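Side-chain contact in thiamine pyrophosphokinase (Bacillus subtilis, PDB 3LM8), which catalyses the ATP-dependent pyrophosphorylation of thiamine to thiamine diphosphate, releasing AMP, and takes part in thiamine salvage: residues A[26-31]-A[36-41]. The protein carries 1 engineered substitution. Residues are numbered along the deposited sequence; the frame is centred on the assembly and turned at random.
Sequences TLWIGV and VTLLDA
In the beta-alpha-beta unit formed by strand 26-31, helix 33-41 and strand 47-49, Leu-38 of the helix packs down on Trp-28 and Gly-30 of the first strand. Its two methyl branches divide the work. CD2 meets the benzene part of the indole, 3.6 Å from Trp-28 CE3, crossing the indole at a slant. CD1 reaches the backbone instead, 3.5 Å from Gly-30 CA and 3.7 Å from Ile-29 O. With no side chain at Gly-30, the methyl can settle directly against the main chain; a beta carbon on this glycine would point toward the helix. The indole is directed to the same side of the strand, its CG beside the backbone N and anti to the carbonyl carbon (chi1 -64°), while the methyl CG2 of Thr-26 lies over one ring face toward its rim. Ile-29 turns its side chain to the opposite side of the sheet, where it packs on Ala-85 and Trp-88 of helix 81-92. No hydrogen bond links the two segments, and the buried contact rests on apolar packing. An alanine in place of Leu-38 would remove both methyl branches and would probably leave a gap between the helix and strand, with the six-membered ring at Trp-28 CE3 and the backbone at Gly-30 losing their shared partner. Pro-45, in the loop leading to strand 47-49, also touches Leu-38. The axes of segments 26-31 and 36-41 make 130° between their N-to-C directions and approach to 8.2 Å, an arrangement typical of a helix covering one face of the parallel part of a mixed sheet in a beta-alpha-beta crossover, here within the catalytic domain.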
loop_
_atom_site.group_PDB
_atom_site.type_symbol
_atom_site.label_atom_id
_atom_site.label_comp_id
_atom_site.label_asym_id
_atom_site.label_seq_id
_atom_site.Cartn_x
_atom_site.Cartn_y
_atom_site.Cartn_z
ATOM N N THR A 26 -12.924 -9.291 -3.547
ATOM C CA THR A 26 -11.752 -8.922 -2.783
ATOM C C THR A 26 -11.356 -10.066 -1.844
ATOM O O THR A 26 -12.053 -10.344 -0.866
ATOM C CB THR A 26 -12.038 -7.631 -1.963
ATOM O OG1 THR A 26 -12.033 -6.505 -2.844
ATOM C CG2 THR A 26 -10.997 -7.423 -0.860
ATOM N N LEU A 27 -10.252 -10.739 -2.161
ATOM C CA LEU A 27 -9.736 -11.827 -1.327
ATOM C C LEU A 27 -8.779 -11.228 -0.311
ATOM O O LEU A 27 -8.101 -10.221 -0.585
ATOM C CB LEU A 27 -8.949 -12.832 -2.161
ATOM C CG LEU A 27 -9.712 -13.512 -3.289
ATOM C CD1 LEU A 27 -8.739 -13.930 -4.392
ATOM C CD2 LEU A 27 -10.494 -14.697 -2.721
ATOM N N TRP A 28 -8.709 -11.853 0.855
ATOM C CA TRP A 28 -7.812 -11.386 1.900
ATOM C C TRP A 28 -6.739 -12.408 2.269
ATOM O O TRP A 28 -6.938 -13.620 2.158
ATOM C CB TRP A 28 -8.589 -11.032 3.161
ATOM C CG TRP A 28 -9.541 -9.893 3.034
ATOM C CD1 TRP A 28 -10.840 -9.960 2.643
ATOM C CD2 TRP A 28 -9.309 -8.530 3.431
ATOM N NE1 TRP A 28 -11.447 -8.731 2.791
ATOM C CE2 TRP A 28 -10.529 -7.836 3.271
ATOM C CE3 TRP A 28 -8.193 -7.832 3.913
ATOM C CZ2 TRP A 28 -10.665 -6.477 3.578
ATOM C CZ3 TRP A 28 -8.332 -6.482 4.219
ATOM C CH2 TRP A 28 -9.559 -5.820 4.051
ATOM N N ILE A 29 -5.591 -11.906 2.704
ATOM C CA ILE A 29 -4.502 -12.768 3.136
ATOM C C ILE A 29 -3.840 -12.068 4.304
ATOM O O ILE A 29 -3.737 -10.843 4.310
ATOM C CB ILE A 29 -3.452 -13.014 2.024
ATOM C CG1 ILE A 29 -2.971 -11.689 1.445
ATOM C CG2 ILE A 29 -4.038 -13.890 0.941
ATOM C CD1 ILE A 29 -1.834 -11.848 0.450
ATOM N N GLY A 30 -3.420 -12.849 5.296
ATOM C CA GLY A 30 -2.776 -12.288 6.465
ATOM C C GLY A 30 -1.291 -12.576 6.496
ATOM O O GLY A 30 -0.847 -13.655 6.096
ATOM N N VAL A 31 -0.525 -11.600 6.970
ATOM C CA VAL A 31 0.928 -11.711 7.064
ATOM C C VAL A 31 1.312 -11.358 8.491
ATOM O O VAL A 31 0.951 -10.300 8.984
ATOM C CB VAL A 31 1.629 -10.730 6.064
ATOM C CG1 VAL A 31 3.079 -10.520 6.449
ATOM C CG2 VAL A 31 1.536 -11.274 4.629
ATOM N N VAL A 36 -3.791 -12.101 12.557
ATOM C CA VAL A 36 -4.477 -11.962 13.840
ATOM C C VAL A 36 -5.435 -10.767 13.732
ATOM O O VAL A 36 -6.596 -10.849 14.131
ATOM C CB VAL A 36 -3.471 -11.711 15.013
ATOM C CG1 VAL A 36 -4.196 -11.126 16.220
ATOM C CG2 VAL A 36 -2.782 -13.023 15.415
ATOM N N THR A 37 -4.937 -9.662 13.182
ATOM C CA THR A 37 -5.730 -8.452 13.001
ATOM C C THR A 37 -6.988 -8.735 12.189
ATOM O O THR A 37 -8.074 -8.214 12.479
ATOM C CB THR A 37 -4.932 -7.373 12.256
ATOM O OG1 THR A 37 -3.623 -7.273 12.818
ATOM C CG2 THR A 37 -5.603 -6.032 12.391
ATOM N N LEU A 38 -6.840 -9.553 11.155
ATOM C CA LEU A 38 -7.968 -9.889 10.302
ATOM C C LEU A 38 -9.082 -10.586 11.086
ATOM O O LEU A 38 -10.262 -10.280 10.925
ATOM C CB LEU A 38 -7.498 -10.784 9.149
ATOM C CG LEU A 38 -6.640 -10.137 8.064
ATOM C CD1 LEU A 38 -5.996 -11.219 7.227
ATOM C CD2 LEU A 38 -7.489 -9.243 7.188
ATOM N N LEU A 39 -8.696 -11.527 11.936
ATOM C CA LEU A 39 -9.658 -12.269 12.730
ATOM C C LEU A 39 -10.415 -11.370 13.684
ATOM O O LEU A 39 -11.618 -11.533 13.865
ATOM C CB LEU A 39 -8.949 -13.392 13.492
ATOM C CG LEU A 39 -8.902 -14.735 12.748
ATOM C CD1 LEU A 39 -8.720 -14.514 11.253
ATOM C CD2 LEU A 39 -7.786 -15.595 13.314
ATOM N N ASP A 40 -9.718 -10.414 14.287
ATOM C CA ASP A 40 -10.379 -9.510 15.214
ATOM C C ASP A 40 -11.466 -8.728 14.494
ATOM O O ASP A 40 -12.550 -8.521 15.037
ATOM C CB ASP A 40 -9.373 -8.544 15.857
ATOM C CG ASP A 40 -8.327 -9.262 16.722
ATOM O OD1 ASP A 40 -8.591 -10.387 17.205
ATOM O OD2 ASP A 40 -7.236 -8.687 16.930
ATOM N N ALA A 41 -11.179 -8.308 13.265
ATOM C CA ALA A 41 -12.126 -7.538 12.466
ATOM C C ALA A 41 -13.258 -8.398 11.934
ATOM O O ALA A 41 -14.304 -7.884 11.576
ATOM C CB ALA A 41 -11.407 -6.861 11.307
#